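Local coordinates for Poly(Beta-D-mannuronate) lyase (Pseudopedobacter saltans, PDB 7O79), which probably cleaves poly(beta-D-mannuronate), the mannuronate polymer of alginate, as a beta-helical polysaccharide lyase of family 6, at residues T155-Y160 with T194-L199; N323-V328 with N360-K365. All coordinates share one frame; numbering follows the deposited sequence.

Interaction 1: residues T155-Y160 with T194-L199; sequences TVQYCY and TIKNNL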
loop_
_atom_site.group_PDB
_atom_site.type_symbol
_atom_site.label_atom_id
_atom_site.label_comp_id
_atom_site.label_asym_id
_atom_site.label_seq_id
_atom_site.Cartn_x
_atom_site.Cartn_y
_atom_site.Cartn_z
ATOM N N THR A 155 8.912 3.858 -6.275
ATOM C CA THR A 155 7.991 3.127 -7.137
ATOM C C THR A 155 8.205 1.639 -6.909
ATOM O O THR A 155 9.349 1.177 -6.874
ATOM C CB THR A 155 8.218 3.493 -8.620
ATOM O OG1 THR A 155 7.862 4.864 -8.828
ATOM C CG2 THR A 155 7.352 2.628 -9.553
ATOM N N VAL A 156 7.110 0.900 -6.731
ATOM C CA VAL A 156 7.130 -0.552 -6.629
ATOM C C VAL A 156 6.170 -1.072 -7.698
ATOM O O VAL A 156 4.971 -0.770 -7.648
ATOM C CB VAL A 156 6.699 -1.034 -5.230
ATOM C CG1 VAL A 156 6.534 -2.563 -5.205
ATOM C CG2 VAL A 156 7.656 -0.527 -4.139
ATOM N N GLN A 157 6.687 -1.820 -8.678
ATOM C CA GLN A 157 5.846 -2.255 -9.784
ATOM C C GLN A 157 6.212 -3.663 -10.225
ATOM O O GLN A 157 7.354 -4.097 -10.073
ATOM C CB GLN A 157 5.925 -1.269 -10.970
ATOM C CG GLN A 157 7.301 -1.105 -11.563
ATOM C CD GLN A 157 7.322 -0.067 -12.676
ATOM O OE1 GLN A 157 6.332 0.616 -12.914
ATOM N NE2 GLN A 157 8.460 0.063 -13.353
ATOM N N TYR A 158 5.219 -4.374 -10.776
ATOM C CA TYR A 158 5.415 -5.727 -11.301
ATOM C C TYR A 158 6.021 -6.657 -10.267
ATOM O O TYR A 158 6.791 -7.564 -10.601
ATOM C CB TYR A 158 6.267 -5.738 -12.577
ATOM C CG TYR A 158 5.856 -4.725 -13.614
ATOM C CD1 TYR A 158 4.611 -4.798 -14.215
ATOM C CD2 TYR A 158 6.729 -3.737 -14.037
ATOM C CE1 TYR A 158 4.230 -3.880 -15.180
ATOM C CE2 TYR A 158 6.361 -2.817 -15.005
ATOM C CZ TYR A 158 5.116 -2.893 -15.568
ATOM O OH TYR A 158 4.744 -1.984 -16.537
ATOM N N CYS A 159 5.662 -6.458 -9.006
ATOM C CA CYS A 159 6.072 -7.387 -7.974
ATOM C C CYS A 159 4.935 -8.344 -7.630
ATOM O O CYS A 159 3.778 -8.169 -8.023
ATOM C CB CYS A 159 6.558 -6.631 -6.731
ATOM S SG CYS A 159 8.131 -5.773 -7.020
ATOM N N TYR A 160 5.293 -9.378 -6.877
ATOM C CA TYR A 160 4.388 -10.466 -6.543
ATOM C C TYR A 160 4.427 -10.672 -5.033
ATOM O O TYR A 160 5.494 -10.956 -4.471
ATOM C CB TYR A 160 4.809 -11.728 -7.302
ATOM C CG TYR A 160 3.875 -12.911 -7.204
ATOM C CD1 TYR A 160 2.521 -12.746 -6.936
ATOM C CD2 TYR A 160 4.355 -14.207 -7.401
ATOM C CE1 TYR A 160 1.668 -13.838 -6.871
ATOM C CE2 TYR A 160 3.510 -15.307 -7.324
ATOM C CZ TYR A 160 2.174 -15.115 -7.068
ATOM O OH TYR A 160 1.346 -16.205 -6.997
ATOM N N THR A 194 4.475 5.215 -5.617
ATOM C CA THR A 194 3.718 4.538 -6.664
ATOM C C THR A 194 3.694 3.045 -6.376
ATOM O O THR A 194 4.754 2.410 -6.275
ATOM C CB THR A 194 4.319 4.811 -8.042
ATOM O OG1 THR A 194 4.104 6.182 -8.384
ATOM C CG2 THR A 194 3.666 3.904 -9.104
ATOM N N ILE A 195 2.489 2.492 -6.245
ATOM C CA ILE A 195 2.264 1.056 -6.140
ATOM C C ILE A 195 1.526 0.663 -7.413
ATOM O O ILE A 195 0.328 0.934 -7.542
ATOM C CB ILE A 195 1.434 0.697 -4.901
ATOM C CG1 ILE A 195 2.122 1.159 -3.600
ATOM C CG2 ILE A 195 1.129 -0.804 -4.893
ATOM C CD1 ILE A 195 1.215 0.942 -2.342
ATOM N N LYS A 196 2.215 0.029 -8.365
ATOM C CA LYS A 196 1.665 -0.080 -9.712
ATOM C C LYS A 196 1.871 -1.473 -10.286
ATOM O O LYS A 196 2.954 -2.045 -10.164
ATOM C CB LYS A 196 2.295 0.969 -10.636
ATOM C CG LYS A 196 1.837 0.921 -12.116
ATOM C CD LYS A 196 2.652 1.947 -12.929
ATOM C CE LYS A 196 2.726 1.605 -14.425
ATOM N NZ LYS A 196 3.931 0.737 -14.711
ATOM N N ASN A 197 0.812 -2.017 -10.897
ATOM C CA ASN A 197 0.873 -3.284 -11.631
ATOM C C ASN A 197 1.518 -4.381 -10.797
ATOM O O ASN A 197 2.357 -5.138 -11.281
ATOM C CB ASN A 197 1.618 -3.143 -12.973
ATOM C CG ASN A 197 0.952 -2.177 -13.923
ATOM O OD1 ASN A 197 -0.265 -2.029 -13.922
ATOM N ND2 ASN A 197 1.745 -1.546 -14.774
ATOM N N ASN A 198 1.108 -4.487 -9.530
ATOM C CA ASN A 198 1.538 -5.606 -8.702
ATOM C C ASN A 198 0.406 -6.621 -8.557
ATOM O O ASN A 198 -0.778 -6.292 -8.701
ATOM C CB ASN A 198 1.980 -5.135 -7.313
ATOM C CG ASN A 198 3.091 -4.123 -7.374
ATOM O OD1 ASN A 198 4.234 -4.457 -7.685
ATOM N ND2 ASN A 198 2.746 -2.857 -7.144
ATOM N N LEU A 199 0.786 -7.856 -8.251
ATOM C CA LEU A 199 -0.143 -8.951 -7.992
ATOM C C LEU A 199 -0.092 -9.340 -6.519
ATOM O O LEU A 199 0.973 -9.680 -5.992
ATOM C CB LEU A 199 0.185 -10.153 -8.870
ATOM C CG LEU A 199 -0.685 -11.399 -8.688
ATOM C CD1 LEU A 199 -2.153 -11.124 -8.968
ATOM C CD2 LEU A 199 -0.202 -12.523 -9.590
HETATM O O HOH W 1 6.397 7.219 -7.237
#
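Asn-198 reaches across to the backbone of Val-156 and Cys-159. Its CB lies 3.6 Å from Cys-159 O. CG stands anti to its own carbonyl carbon (chi1 -58°), and the amide it carries lies between the two segments. OD1 accepts from Cys-159 N at 2.8 Å, with the donor in the carbonyl plane on a lone pair. At the other branch, ND2 gives a nearly straight bond of 3.1 Å to Val-156 O. ND2 sits above that carbonyl plane, while the oxygen lies in the plane of the amide. Val-156 O also accepts from Lys-196 N at 3.0 Å, so two donors grip it. The strands run parallel (7°), and the turn follows at Tyr-158 in one and Asn-197 in the other. Outside, Lys-196 lies alongside Gln-157, and its NZ bonds Gln-157 OE1 at 3.0 Å. NE2 of that glutamine bonds Gln-130. Thr-155 and Thr-194 stand side by side, and one water joins their OG1 atoms. Beyond the turn, Leu-199 CD2 packs 3.6 Å from Tyr-160 CE1. Asn-223 repeats the pattern, bonding Asn-198 N and Ile-195 O. Such stacked asparagines form the asparagine ladder of parallel beta-helices of the pectate lyase type.

Interaction 2: residues N323-V328 with N360-K365; sequences NTFLNV and NIISTK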
loop_
_atom_site.group_PDB
_atom_site.type_symbol
_atom_site.label_atom_id
_atom_site.label_comp_id
_atom_site.label_asym_id
_atom_site.label_seq_id
_atom_site.Cartn_x
_atom_site.Cartn_y
_atom_site.Cartn_z
ATOM N N ASN A 323 -16.390 3.084 -11.313
ATOM C CA ASN A 323 -15.945 1.865 -10.657
ATOM C C ASN A 323 -17.028 0.800 -10.759
ATOM O O ASN A 323 -18.196 1.092 -11.020
ATOM C CB ASN A 323 -15.603 2.121 -9.183
ATOM C CG ASN A 323 -14.518 3.186 -8.998
ATOM O OD1 ASN A 323 -13.330 2.916 -9.207
ATOM N ND2 ASN A 323 -14.921 4.397 -8.593
ATOM N N THR A 324 -16.629 -0.449 -10.532
ATOM C CA THR A 324 -17.565 -1.564 -10.528
ATOM C C THR A 324 -17.391 -2.344 -9.235
ATOM O O THR A 324 -16.270 -2.734 -8.894
ATOM C CB THR A 324 -17.339 -2.448 -11.753
ATOM O OG1 THR A 324 -17.577 -1.662 -12.925
ATOM C CG2 THR A 324 -18.250 -3.658 -11.744
ATOM N N PHE A 325 -18.495 -2.534 -8.509
ATOM C CA PHE A 325 -18.525 -3.285 -7.251
ATOM C C PHE A 325 -19.590 -4.382 -7.346
ATOM O O PHE A 325 -20.773 -4.122 -7.106
ATOM C CB PHE A 325 -18.821 -2.363 -6.062
ATOM C CG PHE A 325 -17.974 -1.118 -6.021
ATOM C CD1 PHE A 325 -16.642 -1.174 -5.596
ATOM C CD2 PHE A 325 -18.502 0.107 -6.399
ATOM C CE1 PHE A 325 -15.847 -0.018 -5.558
ATOM C CE2 PHE A 325 -17.705 1.269 -6.370
ATOM C CZ PHE A 325 -16.384 1.202 -5.960
ATOM N N LEU A 326 -19.194 -5.616 -7.625
ATOM C CA LEU A 326 -20.182 -6.659 -7.883
ATOM C C LEU A 326 -20.121 -7.771 -6.850
ATOM O O LEU A 326 -19.038 -8.187 -6.434
ATOM C CB LEU A 326 -20.019 -7.249 -9.287
ATOM C CG LEU A 326 -20.334 -6.271 -10.425
ATOM C CD1 LEU A 326 -19.759 -6.790 -11.750
ATOM C CD2 LEU A 326 -21.813 -6.004 -10.526
ATOM N N ASN A 327 -21.297 -8.253 -6.442
ATOM C CA ASN A 327 -21.389 -9.443 -5.583
ATOM C C ASN A 327 -20.649 -9.227 -4.263
ATOM O O ASN A 327 -19.982 -10.125 -3.751
ATOM C CB ASN A 327 -20.873 -10.685 -6.324
ATOM C CG ASN A 327 -21.178 -11.999 -5.601
ATOM O OD1 ASN A 327 -22.217 -12.158 -4.944
ATOM N ND2 ASN A 327 -20.271 -12.954 -5.741
ATOM N N VAL A 328 -20.768 -8.010 -3.695
ATOM C CA VAL A 328 -20.083 -7.699 -2.438
ATOM C C VAL A 328 -20.956 -8.134 -1.271
ATOM O O VAL A 328 -22.188 -8.048 -1.325
ATOM C CB VAL A 328 -19.710 -6.199 -2.341
ATOM C CG1 VAL A 328 -18.773 -5.833 -3.469
ATOM C CG2 VAL A 328 -20.923 -5.294 -2.360
ATOM N N ASN A 360 -21.094 4.462 -11.349
ATOM C CA ASN A 360 -20.624 3.232 -10.734
ATOM C C ASN A 360 -21.627 2.114 -10.986
ATOM O O ASN A 360 -22.832 2.359 -11.077
ATOM C CB ASN A 360 -20.430 3.438 -9.227
ATOM C CG ASN A 360 -19.358 4.476 -8.933
ATOM O OD1 ASN A 360 -18.169 4.244 -9.182
ATOM N ND2 ASN A 360 -19.776 5.646 -8.442
ATOM N N ILE A 361 -21.117 0.887 -11.093
ATOM C CA ILE A 361 -21.936 -0.319 -11.210
ATOM C C ILE A 361 -21.820 -1.083 -9.900
ATOM O O ILE A 361 -20.709 -1.236 -9.378
ATOM C CB ILE A 361 -21.486 -1.193 -12.394
ATOM C CG1 ILE A 361 -21.922 -0.559 -13.714
ATOM C CG2 ILE A 361 -22.017 -2.642 -12.244
ATOM C CD1 ILE A 361 -21.481 -1.347 -14.923
ATOM N N ILE A 362 -22.962 -1.543 -9.355
ATOM C CA ILE A 362 -23.012 -2.160 -8.030
ATOM C C ILE A 362 -23.975 -3.344 -8.017
ATOM O O ILE A 362 -25.076 -3.281 -8.581
ATOM C CB ILE A 362 -23.446 -1.167 -6.928
ATOM C CG1 ILE A 362 -22.635 0.134 -6.946
ATOM C CG2 ILE A 362 -23.354 -1.810 -5.553
ATOM C CD1 ILE A 362 -23.466 1.344 -6.548
ATOM N N SER A 363 -23.575 -4.406 -7.321
ATOM C CA SER A 363 -24.506 -5.428 -6.855
ATOM C C SER A 363 -23.998 -5.959 -5.523
ATOM O O SER A 363 -22.791 -5.978 -5.273
ATOM C CB SER A 363 -24.681 -6.542 -7.901
ATOM O OG SER A 363 -23.685 -7.543 -7.779
ATOM N N THR A 364 -24.943 -6.330 -4.642
ATOM C CA THR A 364 -24.663 -6.810 -3.300
ATOM C C THR A 364 -25.335 -8.162 -3.107
ATOM O O THR A 364 -26.379 -8.437 -3.702
ATOM C CB THR A 364 -25.152 -5.825 -2.191
ATOM O OG1 THR A 364 -26.590 -5.859 -2.081
ATOM C CG2 THR A 364 -24.681 -4.389 -2.443
ATOM N N LYS A 365 -24.726 -8.995 -2.259
ATOM C CA LYS A 365 -25.263 -10.331 -1.996
ATOM C C LYS A 365 -26.646 -10.275 -1.352
ATOM O O LYS A 365 -27.505 -11.124 -1.626
ATOM C CB LYS A 365 -24.305 -11.116 -1.097
ATOM C CG LYS A 365 -23.023 -11.547 -1.778
ATOM C CD LYS A 365 -22.152 -12.360 -0.837
ATOM C CE LYS A 365 -20.966 -13.005 -1.569
ATOM N NZ LYS A 365 -19.824 -12.052 -1.743
#
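Asn-360 holds CG anti to its carbonyl carbon (chi1 -63°), and Asn-323 does the same, which sets their side chains alongside each other. In Ser-363, chi1 of 86° puts OG between the backbone N and the carbonyl carbon, facing Asn-327. The contact joins neighbouring coils of a parallel beta-helix and includes another rung of its asparagine ladder. The two amides are nearly coplanar, 5° apart. Asn-360 OD1 accepts from Asn-323 N at 3.0 Å and more weakly from Asn-323 ND2, which also bonds Val-267 O. Asn-360 ND2 bonds Tyr-320 O. An alanine at Asn-360 would probably leave Asn-323 N and Tyr-320 O without these buried side-chain partners. Backbone bonds then alternate along the strands, as from Phe-325 N to Ile-361 O at 2.7 Å. Phe-325 meets Ile-362 CG1 at its ring edge, near the ring plane. Ile-361 CG2 touches Thr-324 CG2 and Leu-326 CD2. A beta bulge shifts the register by one before Val-328 pairs with Thr-364. There Ser-363 OG accepts from Asn-327 N at 2.8 Å, and Ser-363 O accepts from Val-328 N. OG also bonds Asn-400. Lys-365 crosses Asn-327 at a slant, its CG 3.3 Å from Asn-327 OD1. Asn-327 ND2 bonds Asp-274 OD1, and its OD1 accepts from Asn-400 ND2. The lysine bends at its last torsion, and NZ bonds Asn-327 O at 2.8 Å and also Asn-251 OD1.

Interaction 1 comes first along the chain, and interaction 2 follows it. Their centres are 25 Å apart, and their nearest atoms are about 14 Å apart without touching. Both belong to the same run of parallel strands in the beta-helix. Strand 155-162 pairs with 194-201 in the first, and 319-328 with 356-364 in the second. Strands 219-226, 241-248 and 266-273 bridge the interval, each pairing with the next. Interaction 1 lies nearer the centre of the chain and interaction 2 near the last coils of the beta-helix. The two contacts are thus separate steps of the same coil-on-coil stacking, with a rung of the asparagine ladder in each.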